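Local coordinates for protein D-alanine--D-alanine ligase (Coxiella burnetii, PDB 3TQT) that joins two D-alanine molecules into D-alanyl-D-alanine at the expense of ATP, a step of peptidoglycan biosynthesis for the bacterial cell wall, at residues R228-V234 with A300-V306; V234-P240 with A290-V294; K241-G246 with M332-S336; P245-H251 with A267-V273. One frame throughout, in Å; residues are numbered along the deposited sequence.

Followed from the N terminus, the four contacts assemble one antiparallel sheet of the ATP-grasp region, a worked example of how segments distant in sequence come to share a sheet. Contact 1 pairs 228-234 with 300-306 and closes a loop of some 65 residues. The same strand then runs into the turn of contact 2, which meets the end of helix 277-293 and lies nested within contact 1. After the turn, contact 3 joins 241-246 to helix 328-335; its segments alternate with those of contacts 1 and 2, so it crosses both. Contact 4, nested inside all three others, adds the edge strand 268-270 to strand 241-249. Together they tie the sheet to two helices.

Contact 1 of 4, residues R228-V234 with A300-V306; sequences REIECAV and ARVDFFV
Glu231 and Asp303 stand side by side on neighbouring inner strands of the antiparallel sheet of the ATP-grasp fold. Backbone bonding runs along the whole pairing, with reciprocal N-H...O bonds at Arg228-Val306, Ile230-Phe304, Cys232-Val302 and Val234-Ala300. The shortest joins Phe304 N to Ile230 O at 2.7 Å.

The acids Glu229, Glu231 and Asp303 share one face with Arg301. Arg301 grips the Asp303 carboxylate side-on, in the guanidinium plane: NE reaches OD1 at 2.8 Å and NH2 reaches OD2 at 2.9 Å, each on a syn lone pair. A bend at chi3 (69°) turns the guanidinium into this position. The Glu231 carboxylate lies over a face of the same guanidinium, the planes only 5° apart, so the 3.3 Å approach of its OE1 to Arg301 NE is a salt bridge of charge alone. Its OE2 stands 3.7 Å from Asp303 OD1. Nearby, a water donates to both Glu229 OE1 and Phe304 O, and the Glu229 chain runs alongside the Phe305 ring.

The other face is mainly apolar. Ile230 CG1 rests 3.6 Å from Val306 CG2, Cys232 CB touches Phe304 CE2, and the methyls of Val234 and Val302 meet; helix 277-293 packs on this side.

Asp303 is a predicted ligand of one magnesium, with the predicted ligands Glu316 and Asn318 close by. The two-pronged grip fixes the rotation of its carboxylate, while Arg301 probably offsets the repulsion between the two neighbouring acids.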
loop_
_atom_site.group_PDB
_atom_site.type_symbol
_atom_site.label_atom_id
_atom_site.label_comp_id
_atom_site.label_asym_id
_atom_site.label_seq_id
_atom_site.Cartn_x
_atom_site.Cartn_y
_atom_site.Cartn_z
ATOM N N ARG A 228 -0.124 29.526 -9.586
ATOM C CA ARG A 228 0.069 29.568 -8.155
ATOM C C ARG A 228 -0.043 28.169 -7.569
ATOM O O ARG A 228 -0.814 27.339 -8.053
ATOM C CB ARG A 228 -0.953 30.505 -7.515
ATOM C CG ARG A 228 -0.864 31.925 -8.036
ATOM C CD ARG A 228 -1.355 32.898 -6.998
ATOM N NE ARG A 228 -2.788 33.124 -7.078
ATOM C CZ ARG A 228 -3.496 33.719 -6.122
ATOM N NH1 ARG A 228 -2.901 34.120 -5.002
ATOM N NH2 ARG A 228 -4.799 33.898 -6.280
ATOM N N GLU A 229 0.748 27.909 -6.532
ATOM C CA GLU A 229 0.676 26.636 -5.827
ATOM C C GLU A 229 -0.290 26.790 -4.672
ATOM O O GLU A 229 0.025 27.427 -3.667
ATOM C CB GLU A 229 2.053 26.213 -5.332
ATOM C CG GLU A 229 3.083 26.157 -6.446
ATOM C CD GLU A 229 4.141 25.120 -6.188
ATOM O OE1 GLU A 229 3.808 24.065 -5.608
ATOM O OE2 GLU A 229 5.304 25.362 -6.561
ATOM N N ILE A 230 -1.475 26.214 -4.846
ATOM C CA ILE A 230 -2.568 26.353 -3.897
ATOM C C ILE A 230 -2.736 25.021 -3.183
ATOM O O ILE A 230 -2.571 23.954 -3.788
ATOM C CB ILE A 230 -3.863 26.731 -4.622
ATOM C CG1 ILE A 230 -3.663 28.034 -5.419
ATOM C CG2 ILE A 230 -5.031 26.840 -3.635
ATOM C CD1 ILE A 230 -3.222 29.207 -4.578
ATOM N N GLU A 231 -3.016 25.072 -1.887
ATOM C CA GLU A 231 -3.175 23.850 -1.123
ATOM C C GLU A 231 -4.522 23.856 -0.433
ATOM O O GLU A 231 -5.106 24.911 -0.199
ATOM C CB GLU A 231 -2.057 23.715 -0.100
ATOM C CG GLU A 231 -0.676 23.801 -0.709
ATOM C CD GLU A 231 0.404 23.578 0.319
ATOM O OE1 GLU A 231 0.095 23.692 1.523
ATOM O OE2 GLU A 231 1.544 23.269 -0.075
ATOM N N CYS A 232 -5.017 22.666 -0.127
ATOM C CA CYS A 232 -6.300 22.534 0.535
ATOM C C CYS A 232 -6.241 21.336 1.467
ATOM O O CYS A 232 -5.826 20.246 1.071
ATOM C CB CYS A 232 -7.411 22.368 -0.502
ATOM S SG CYS A 232 -9.071 22.283 0.189
ATOM N N ALA A 233 -6.632 21.555 2.715
ATOM C CA ALA A 233 -6.601 20.505 3.715
ATOM C C ALA A 233 -7.944 19.806 3.702
ATOM O O ALA A 233 -8.984 20.450 3.783
ATOM C CB ALA A 233 -6.324 21.085 5.083
ATOM N N VAL A 234 -7.911 18.484 3.582
ATOM C CA VAL A 234 -9.124 17.673 3.607
ATOM C C VAL A 234 -9.161 16.839 4.886
ATOM O O VAL A 234 -8.137 16.322 5.348
ATOM C CB VAL A 234 -9.206 16.758 2.374
ATOM C CG1 VAL A 234 -10.465 15.884 2.423
ATOM C CG2 VAL A 234 -9.191 17.593 1.100
ATOM N N ALA A 300 -5.771 14.546 4.256
ATOM C CA ALA A 300 -4.820 14.708 3.174
ATOM C C ALA A 300 -4.654 16.192 2.923
ATOM O O ALA A 300 -5.604 16.960 3.048
ATOM C CB ALA A 300 -5.322 14.036 1.915
ATOM N N ARG A 301 -3.450 16.596 2.550
ATOM C CA ARG A 301 -3.301 17.897 1.948
ATOM C C ARG A 301 -3.196 17.709 0.443
ATOM O O ARG A 301 -2.287 17.030 -0.038
ATOM C CB ARG A 301 -2.063 18.613 2.467
ATOM C CG ARG A 301 -2.121 20.103 2.225
ATOM C CD ARG A 301 -0.804 20.751 2.584
ATOM N NE ARG A 301 0.227 20.360 1.629
ATOM C CZ ARG A 301 1.440 19.946 1.966
ATOM N NH1 ARG A 301 1.780 19.862 3.247
ATOM N NH2 ARG A 301 2.314 19.624 1.019
ATOM N N VAL A 302 -4.138 18.297 -0.293
ATOM C CA VAL A 302 -4.112 18.239 -1.750
ATOM C C VAL A 302 -3.462 19.497 -2.279
ATOM O O VAL A 302 -3.899 20.613 -1.959
ATOM C CB VAL A 302 -5.524 18.147 -2.341
ATOM C CG1 VAL A 302 -5.439 17.920 -3.848
ATOM C CG2 VAL A 302 -6.311 17.034 -1.665
ATOM N N ASP A 303 -2.407 19.309 -3.070
ATOM C CA ASP A 303 -1.627 20.412 -3.616
ATOM C C ASP A 303 -1.976 20.576 -5.078
ATOM O O ASP A 303 -1.981 19.607 -5.837
ATOM C CB ASP A 303 -0.129 20.158 -3.457
ATOM C CG ASP A 303 0.295 20.047 -1.993
ATOM O OD1 ASP A 303 -0.518 20.358 -1.090
ATOM O OD2 ASP A 303 1.449 19.645 -1.753
ATOM N N PHE A 304 -2.287 21.810 -5.445
ATOM C CA PHE A 304 -2.735 22.140 -6.783
ATOM C C PHE A 304 -1.806 23.149 -7.432
ATOM O O PHE A 304 -1.059 23.863 -6.753
ATOM C CB PHE A 304 -4.078 22.851 -6.722
ATOM C CG PHE A 304 -5.198 22.046 -6.143
ATOM C CD1 PHE A 304 -6.126 21.443 -6.968
ATOM C CD2 PHE A 304 -5.375 21.965 -4.778
ATOM C CE1 PHE A 304 -7.179 20.733 -6.433
ATOM C CE2 PHE A 304 -6.425 21.257 -4.236
ATOM C CZ PHE A 304 -7.330 20.648 -5.055
ATOM N N PHE A 305 -1.901 23.236 -8.754
ATOM C CA PHE A 305 -1.514 24.447 -9.473
ATOM C C PHE A 305 -2.800 25.110 -9.938
ATOM O O PHE A 305 -3.741 24.436 -10.363
ATOM C CB PHE A 305 -0.619 24.122 -10.670
ATOM C CG PHE A 305 0.826 23.982 -10.309
ATOM C CD1 PHE A 305 1.656 25.086 -10.291
ATOM C CD2 PHE A 305 1.348 22.750 -9.961
ATOM C CE1 PHE A 305 2.991 24.961 -9.947
ATOM C CE2 PHE A 305 2.679 22.615 -9.620
ATOM C CZ PHE A 305 3.499 23.724 -9.609
ATOM N N VAL A 306 -2.865 26.429 -9.813
ATOM C CA VAL A 306 -3.930 27.186 -10.448
ATOM C C VAL A 306 -3.278 28.069 -11.499
ATOM O O VAL A 306 -2.466 28.932 -11.174
ATOM C CB VAL A 306 -4.701 28.053 -9.454
ATOM C CG1 VAL A 306 -5.724 28.915 -10.193
ATOM C CG2 VAL A 306 -5.375 27.181 -8.427
HETATM O O HOH W 1 1.183 22.650 -5.554
#

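Contact 2 of 4, residues V234-P240 with A290-V294; sequences VLGNGAP and AFKMV
Val234 leans on Phe291 where a beta-hairpin of the ATP-grasp sheet turns back over the last turn of helix 277-293. The tight part centres on the phenyl ring. Val234 CG1, held anti to the backbone N (chi1 179°), lies over one face in a CH-pi contact, 3.6 Å from the ring centroid and 27° off the normal. It is displaced toward the rim, which brings it to 3.3 Å from Phe291 CD1. The turn then wraps round the far end of the ring: Gly236 O approaches CZ of Phe291 obliquely at 3.2 Å, and Asn237 O sits at the ring edge, in its plane. The Asn237 amide is held by other parts of the fold: ND2 donates to Leu350 O and OD1 accepts from Gly298 N. Pro240 CG closes the side of Phe291 CD2 at 3.6 Å, and Ala300 of the neighbouring strand also packs on the ring.

Toward solvent the fit is looser. The aliphatic part of Lys292 crosses the Pro240 ring at about a right angle, and Ala239, at the outer side of the turn, packs on Arg164 of the second subunit. At the margin, Gly238 O comes no nearer to Lys292 than 4.3 Å, at CE.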
loop_
_atom_site.group_PDB
_atom_site.type_symbol
_atom_site.label_atom_id
_atom_site.label_comp_id
_atom_site.label_asym_id
_atom_site.label_seq_id
_atom_site.Cartn_x
_atom_site.Cartn_y
_atom_site.Cartn_z
ATOM N N VAL A 234 -7.911 18.484 3.582
ATOM C CA VAL A 234 -9.124 17.673 3.607
ATOM C C VAL A 234 -9.161 16.839 4.886
ATOM O O VAL A 234 -8.137 16.322 5.348
ATOM C CB VAL A 234 -9.206 16.758 2.374
ATOM C CG1 VAL A 234 -10.465 15.884 2.423
ATOM C CG2 VAL A 234 -9.191 17.593 1.100
ATOM N N LEU A 235 -10.346 16.735 5.467
ATOM C CA LEU A 235 -10.526 15.988 6.706
ATOM C C LEU A 235 -11.781 15.151 6.627
ATOM O O LEU A 235 -12.853 15.647 6.274
ATOM C CB LEU A 235 -10.650 16.954 7.869
ATOM C CG LEU A 235 -11.003 16.373 9.230
ATOM C CD1 LEU A 235 -9.846 15.554 9.770
ATOM C CD2 LEU A 235 -11.331 17.535 10.161
ATOM N N GLY A 236 -11.650 13.874 6.964
ATOM C CA GLY A 236 -12.814 13.016 7.041
ATOM C C GLY A 236 -12.509 11.611 6.578
ATOM O O GLY A 236 -11.392 11.310 6.169
ATOM N N ASN A 237 -13.526 10.759 6.642
ATOM C CA ASN A 237 -13.446 9.420 6.107
ATOM C C ASN A 237 -14.336 9.395 4.886
ATOM O O ASN A 237 -13.908 9.772 3.806
ATOM C CB ASN A 237 -13.914 8.390 7.144
ATOM C CG ASN A 237 -12.841 8.078 8.172
ATOM O OD1 ASN A 237 -11.664 8.352 7.941
ATOM N ND2 ASN A 237 -13.240 7.494 9.308
ATOM N N GLY A 238 -15.588 8.994 5.083
ATOM C CA GLY A 238 -16.540 8.904 3.994
ATOM C C GLY A 238 -17.081 10.243 3.530
ATOM O O GLY A 238 -17.360 10.415 2.341
ATOM N N ALA A 239 -17.234 11.186 4.461
ATOM C CA ALA A 239 -17.779 12.505 4.134
ATOM C C ALA A 239 -16.752 13.613 4.360
ATOM O O ALA A 239 -16.864 14.385 5.308
ATOM C CB ALA A 239 -19.035 12.781 4.939
ATOM N N PRO A 240 -15.761 13.698 3.470
ATOM C CA PRO A 240 -14.620 14.611 3.618
ATOM C C PRO A 240 -15.033 16.072 3.538
ATOM O O PRO A 240 -15.923 16.419 2.761
ATOM C CB PRO A 240 -13.728 14.266 2.413
ATOM C CG PRO A 240 -14.264 12.964 1.870
ATOM C CD PRO A 240 -15.723 12.972 2.191
ATOM N N ALA A 290 -10.777 14.200 -5.076
ATOM C CA ALA A 290 -9.486 13.534 -5.178
ATOM C C ALA A 290 -9.263 12.635 -3.960
ATOM O O ALA A 290 -8.831 11.503 -4.088
ATOM C CB ALA A 290 -8.377 14.577 -5.263
ATOM N N PHE A 291 -9.523 13.192 -2.781
ATOM C CA PHE A 291 -9.427 12.471 -1.520
ATOM C C PHE A 291 -10.211 11.168 -1.625
ATOM O O PHE A 291 -9.731 10.093 -1.256
ATOM C CB PHE A 291 -10.012 13.357 -0.420
ATOM C CG PHE A 291 -9.845 12.807 0.974
ATOM C CD1 PHE A 291 -8.750 13.165 1.748
ATOM C CD2 PHE A 291 -10.795 11.968 1.514
ATOM C CE1 PHE A 291 -8.609 12.677 3.035
ATOM C CE2 PHE A 291 -10.657 11.477 2.796
ATOM C CZ PHE A 291 -9.567 11.828 3.553
ATOM N N LYS A 292 -11.423 11.262 -2.150
ATOM C CA LYS A 292 -12.281 10.086 -2.239
ATOM C C LYS A 292 -11.776 9.122 -3.305
ATOM O O LYS A 292 -11.802 7.902 -3.122
ATOM C CB LYS A 292 -13.730 10.502 -2.521
ATOM C CG LYS A 292 -14.424 11.129 -1.312
ATOM C CD LYS A 292 -15.608 12.003 -1.711
ATOM C CE LYS A 292 -16.874 11.205 -1.907
ATOM N NZ LYS A 292 -18.013 12.116 -2.216
ATOM N N MET A 293 -11.289 9.684 -4.406
ATOM C CA MET A 293 -10.862 8.895 -5.554
ATOM C C MET A 293 -9.670 8.003 -5.251
ATOM O O MET A 293 -9.529 6.934 -5.835
ATOM C CB MET A 293 -10.533 9.808 -6.728
ATOM C CG MET A 293 -10.385 9.071 -8.028
ATOM S SD MET A 293 -10.681 10.213 -9.375
ATOM C CE MET A 293 -12.409 10.605 -9.116
ATOM N N VAL A 294 -8.817 8.434 -4.336
ATOM C CA VAL A 294 -7.700 7.600 -3.928
ATOM C C VAL A 294 -8.022 6.855 -2.636
ATOM O O VAL A 294 -7.136 6.278 -2.015
ATOM C CB VAL A 294 -6.415 8.430 -3.737
ATOM C CG1 VAL A 294 -6.021 9.086 -5.070
ATOM C CG2 VAL A 294 -6.617 9.473 -2.661
#

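Contact 3 of 4, residues K241-G246 with M332-S336; sequences KASLPG and MWEAS
Trp333 presents one face of its indole to Ser243, whose CB stands 3.8 Å from the centroid of the six-membered ring and 7° off its normal: a CH-pi contact over the centre. Ser243 N lies above the same ring, 3.4 Å from CH2 of Trp333. At the edge, near the ring plane, Lys241 O approaches Trp333 CZ2 at 3.5 Å. Tyr329, one turn earlier on helix 328-335, meets the indole edge-to-face.

Past the ring, the helix end is joined to the strand by one hydroxyl, that of Ser336. Its OG accepts a nearly straight bond from Leu244 N at 2.8 Å and itself donates to Met332 O, also at 2.8 Å. Ser243 OG braces the strand side: placed between its backbone N and carbonyl carbon (chi1 69°), it donates to Leu244 O and accepts from Ala233 N. Met332 SD lies 3.5 Å from Gly246 N, while Leu244 CD1 lies beside Ala335 O.

In the irregular middle of strand 241-249, side-chain oxygens do part of the work of backbone partners. Ser336 OG satisfies Leu244 N while relaying the bond to a helix carbonyl, so the irregular strand and the helix end are fixed to one another.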
loop_
_atom_site.group_PDB
_atom_site.type_symbol
_atom_site.label_atom_id
_atom_site.label_comp_id
_atom_site.label_asym_id
_atom_site.label_seq_id
_atom_site.Cartn_x
_atom_site.Cartn_y
_atom_site.Cartn_z
ATOM N N LYS A 241 -14.374 16.907 4.337
ATOM C CA LYS A 241 -14.581 18.350 4.328
ATOM C C LYS A 241 -13.283 19.013 3.909
ATOM O O LYS A 241 -12.198 18.497 4.167
ATOM C CB LYS A 241 -14.987 18.860 5.714
ATOM C CG LYS A 241 -16.359 18.386 6.175
ATOM C CD LYS A 241 -16.670 18.882 7.587
ATOM C CE LYS A 241 -15.614 18.421 8.597
ATOM N NZ LYS A 241 -15.984 18.716 10.021
ATOM N N ALA A 242 -13.397 20.157 3.256
ATOM C CA ALA A 242 -12.218 20.832 2.744
ATOM C C ALA A 242 -12.037 22.174 3.439
ATOM O O ALA A 242 -13.008 22.880 3.697
ATOM C CB ALA A 242 -12.340 21.010 1.239
ATOM N N SER A 243 -10.792 22.515 3.752
ATOM C CA SER A 243 -10.469 23.796 4.370
ATOM C C SER A 243 -10.554 24.900 3.335
ATOM O O SER A 243 -10.712 24.643 2.148
ATOM C CB SER A 243 -9.039 23.768 4.919
ATOM O OG SER A 243 -8.103 23.732 3.839
ATOM N N LEU A 244 -10.446 26.140 3.791
ATOM C CA LEU A 244 -10.172 27.228 2.877
ATOM C C LEU A 244 -8.807 26.962 2.259
ATOM O O LEU A 244 -7.900 26.457 2.930
ATOM C CB LEU A 244 -10.180 28.566 3.609
ATOM C CG LEU A 244 -11.567 28.923 4.150
ATOM C CD1 LEU A 244 -11.533 30.204 4.955
ATOM C CD2 LEU A 244 -12.572 29.018 3.008
ATOM N N PRO A 245 -8.657 27.292 0.975
ATOM C CA PRO A 245 -7.397 27.081 0.261
ATOM C C PRO A 245 -6.291 27.933 0.867
ATOM O O PRO A 245 -6.570 29.007 1.394
ATOM C CB PRO A 245 -7.702 27.599 -1.151
ATOM C CG PRO A 245 -9.198 27.647 -1.245
ATOM C CD PRO A 245 -9.669 27.954 0.138
ATOM N N GLY A 246 -5.060 27.443 0.815
ATOM C CA GLY A 246 -3.914 28.239 1.209
ATOM C C GLY A 246 -2.977 28.316 0.025
ATOM O O GLY A 246 -3.206 27.662 -0.998
ATOM N N MET A 332 -4.256 25.829 7.703
ATOM C CA MET A 332 -5.444 25.982 6.872
ATOM C C MET A 332 -6.720 25.662 7.649
ATOM O O MET A 332 -7.712 26.398 7.564
ATOM C CB MET A 332 -5.347 25.119 5.616
ATOM C CG MET A 332 -4.430 25.726 4.568
ATOM S SD MET A 332 -4.475 24.824 3.021
ATOM C CE MET A 332 -3.520 23.364 3.429
ATOM N N TRP A 333 -6.708 24.567 8.409
ATOM C CA TRP A 333 -7.876 24.267 9.238
ATOM C C TRP A 333 -8.149 25.363 10.261
ATOM O O TRP A 333 -9.295 25.777 10.432
ATOM C CB TRP A 333 -7.798 22.884 9.901
ATOM C CG TRP A 333 -8.273 21.815 8.973
ATOM C CD1 TRP A 333 -7.579 20.717 8.550
ATOM C CD2 TRP A 333 -9.537 21.775 8.297
ATOM N NE1 TRP A 333 -8.339 19.989 7.674
ATOM C CE2 TRP A 333 -9.544 20.614 7.499
ATOM C CE3 TRP A 333 -10.664 22.604 8.296
ATOM C CZ2 TRP A 333 -10.637 20.261 6.708
ATOM C CZ3 TRP A 333 -11.748 22.251 7.513
ATOM C CH2 TRP A 333 -11.728 21.087 6.733
ATOM N N GLU A 334 -7.108 25.836 10.936
ATOM C CA GLU A 334 -7.298 26.910 11.915
ATOM C C GLU A 334 -7.951 28.102 11.241
ATOM O O GLU A 334 -8.835 28.745 11.803
ATOM C CB GLU A 334 -5.970 27.338 12.539
ATOM C CG GLU A 334 -5.235 26.248 13.277
ATOM C CD GLU A 334 -4.072 26.788 14.084
ATOM O OE1 GLU A 334 -4.036 28.015 14.328
ATOM O OE2 GLU A 334 -3.197 25.985 14.472
ATOM N N ALA A 335 -7.502 28.394 10.026
ATOM C CA ALA A 335 -7.999 29.541 9.281
ATOM C C ALA A 335 -9.433 29.319 8.824
ATOM O O ALA A 335 -10.111 30.259 8.410
ATOM C CB ALA A 335 -7.099 29.835 8.085
ATOM N N SER A 336 -9.884 28.069 8.912
ATOM C CA SER A 336 -11.220 27.688 8.481
ATOM C C SER A 336 -12.177 27.545 9.661
ATOM O O SER A 336 -13.321 27.133 9.495
ATOM C CB SER A 336 -11.166 26.368 7.702
ATOM O OG SER A 336 -10.367 26.525 6.546
#

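Contact 4 of 4, residues P245-H251 with A267-V273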
loop_
_atom_site.group_PDB
_atom_site.type_symbol
_atom_site.label_atom_id
_atom_site.label_comp_id
_atom_site.label_asym_id
_atom_site.label_seq_id
_atom_site.Cartn_x
_atom_site.Cartn_y
_atom_site.Cartn_z
ATOM N N PRO A 245 -8.657 27.292 0.975
ATOM C CA PRO A 245 -7.397 27.081 0.261
ATOM C C PRO A 245 -6.291 27.933 0.867
ATOM O O PRO A 245 -6.570 29.007 1.394
ATOM C CB PRO A 245 -7.702 27.599 -1.151
ATOM C CG PRO A 245 -9.198 27.647 -1.245
ATOM C CD PRO A 245 -9.669 27.954 0.138
ATOM N N GLY A 246 -5.060 27.443 0.815
ATOM C CA GLY A 246 -3.914 28.239 1.209
ATOM C C GLY A 246 -2.977 28.316 0.025
ATOM O O GLY A 246 -3.206 27.662 -0.998
ATOM N N GLU A 247 -1.923 29.109 0.155
ATOM C CA GLU A 247 -0.952 29.234 -0.914
ATOM C C GLU A 247 0.458 29.097 -0.385
ATOM O O GLU A 247 0.765 29.499 0.736
ATOM C CB GLU A 247 -1.110 30.556 -1.659
ATOM C CG GLU A 247 0.003 30.816 -2.682
ATOM C CD GLU A 247 -0.243 32.057 -3.520
ATOM O OE1 GLU A 247 -0.935 32.976 -3.040
ATOM O OE2 GLU A 247 0.248 32.107 -4.666
ATOM N N ILE A 248 1.319 28.517 -1.206
ATOM C CA ILE A 248 2.717 28.449 -0.867
ATOM C C ILE A 248 3.470 29.073 -2.021
ATOM O O ILE A 248 3.093 28.902 -3.181
ATOM C CB ILE A 248 3.188 26.999 -0.644
ATOM C CG1 ILE A 248 4.594 26.979 -0.036
ATOM C CG2 ILE A 248 3.150 26.210 -1.943
ATOM C CD1 ILE A 248 5.141 25.581 0.222
ATOM N N ILE A 249 4.507 29.825 -1.694
ATOM C CA ILE A 249 5.342 30.438 -2.715
ATOM C C ILE A 249 6.779 30.004 -2.499
ATOM O O ILE A 249 7.449 30.471 -1.576
ATOM C CB ILE A 249 5.269 31.967 -2.700
ATOM C CG1 ILE A 249 3.815 32.445 -2.709
ATOM C CG2 ILE A 249 6.056 32.550 -3.888
ATOM C CD1 ILE A 249 3.207 32.556 -1.322
ATOM N N PRO A 250 7.244 29.082 -3.340
ATOM C CA PRO A 250 8.642 28.656 -3.311
ATOM C C PRO A 250 9.562 29.861 -3.412
ATOM O O PRO A 250 9.263 30.805 -4.148
ATOM C CB PRO A 250 8.770 27.771 -4.560
ATOM C CG PRO A 250 7.474 27.952 -5.335
ATOM C CD PRO A 250 6.451 28.324 -4.321
ATOM N N HIS A 251 10.656 29.838 -2.656
ATOM C CA HIS A 251 11.643 30.904 -2.710
ATOM C C HIS A 251 12.626 30.662 -3.850
ATOM O O HIS A 251 13.075 29.533 -4.052
ATOM C CB HIS A 251 12.391 31.004 -1.384
ATOM C CG HIS A 251 11.556 31.532 -0.261
ATOM N ND1 HIS A 251 11.978 31.512 1.050
ATOM C CD2 HIS A 251 10.325 32.095 -0.254
ATOM C CE1 HIS A 251 11.042 32.040 1.819
ATOM N NE2 HIS A 251 10.028 32.403 1.050
ATOM N N ALA A 267 10.236 28.486 1.540
ATOM C CA ALA A 267 8.972 28.937 0.963
ATOM C C ALA A 267 8.177 29.852 1.903
ATOM O O ALA A 267 8.266 29.737 3.129
ATOM C CB ALA A 267 8.130 27.748 0.543
ATOM N N THR A 268 7.407 30.765 1.312
ATOM C CA THR A 268 6.467 31.592 2.057
ATOM C C THR A 268 5.084 30.959 1.951
ATOM O O THR A 268 4.685 30.494 0.884
ATOM C CB THR A 268 6.414 33.016 1.502
ATOM O OG1 THR A 268 7.665 33.670 1.748
ATOM C CG2 THR A 268 5.295 33.809 2.160
ATOM N N THR A 269 4.359 30.909 3.061
ATOM C CA THR A 269 3.027 30.302 3.047
ATOM C C THR A 269 1.998 31.263 3.610
ATOM O O THR A 269 2.324 32.136 4.412
ATOM C CB THR A 269 2.967 29.012 3.880
ATOM O OG1 THR A 269 3.325 29.303 5.236
ATOM C CG2 THR A 269 3.900 27.954 3.314
ATOM N N THR A 270 0.746 31.094 3.208
ATOM C CA THR A 270 -0.312 31.940 3.731
ATOM C C THR A 270 -1.637 31.235 3.567
ATOM O O THR A 270 -1.836 30.475 2.623
ATOM C CB THR A 270 -0.377 33.299 3.012
ATOM O OG1 THR A 270 -1.417 34.091 3.591
ATOM C CG2 THR A 270 -0.666 33.114 1.522
ATOM N N THR A 271 -2.541 31.487 4.500
ATOM C CA THR A 271 -3.859 30.888 4.437
ATOM C C THR A 271 -4.816 31.880 3.778
ATOM O O THR A 271 -5.987 31.582 3.556
ATOM C CB THR A 271 -4.336 30.509 5.838
ATOM O OG1 THR A 271 -4.219 31.646 6.701
ATOM C CG2 THR A 271 -3.472 29.374 6.384
ATOM N N SER A 272 -4.298 33.069 3.474
ATOM C CA SER A 272 -5.071 34.089 2.771
ATOM C C SER A 272 -4.607 34.205 1.334
ATOM O O SER A 272 -3.537 34.729 1.058
ATOM C CB SER A 272 -4.954 35.451 3.462
ATOM O OG SER A 272 -5.808 35.526 4.594
ATOM N N VAL A 273 -5.415 33.697 0.419
ATOM C CA VAL A 273 -5.128 33.813 -0.997
ATOM C C VAL A 273 -6.347 34.501 -1.576
ATOM O O VAL A 273 -7.453 34.290 -1.084
ATOM C CB VAL A 273 -4.953 32.426 -1.631
ATOM C CG1 VAL A 273 -4.148 31.529 -0.708
ATOM C CG2 VAL A 273 -6.299 31.790 -1.873
#
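His251 lays its imidazole over Ala267, whose CA sits 3.6 Å above the His251 ring plane and over its centre. The Thr268 side chain crosses that of His251 at about a right angle, and its hydroxyl lies at the ring edge and in plane: NE2 of His251 and Thr268 OG1 are 2.8 Å apart in a straight hydrogen bond (174°) in which either may donate.

Along the antiparallel pairing the side chains alternate between the two faces. On one, Ile248 and Thr269 cross obliquely, with Ile248 CG1 3.6 Å from Thr269 CG2, and the methyl of Ala267 extends the patch. On the opposite face Glu247 CB is packed tightly against Val273 CG1 at 3.3 Å. With CG anti to the backbone N (chi1 173°) and the chain extended beyond it, the Glu247 carboxylate reaches past the two strands, OE1 forming a salt bridge with Arg228 NH1. Ile249 CD1 curls over Thr268 O at 3.4 Å.

Four backbone bonds hold the pairing, two between Glu247 and Thr270 and two between Ile249 and Thr268; the shortest runs from Ile249 N to Thr268 O at 2.7 Å. Beyond them Thr270 OG1 accepts from Ser272 N in an ST turn, after which Val273 lies against Glu247.

The strand 268-270 forms one margin of the five-stranded sheet. Residues 252-266, which connect the two segments, are not modelled, consistent with mobility. The chemistry divides accordingly: the His251-Thr268 bond ties the pair together beside the unmodelled connection, whereas Glu247 links the other end to Arg228 on the next strand inward.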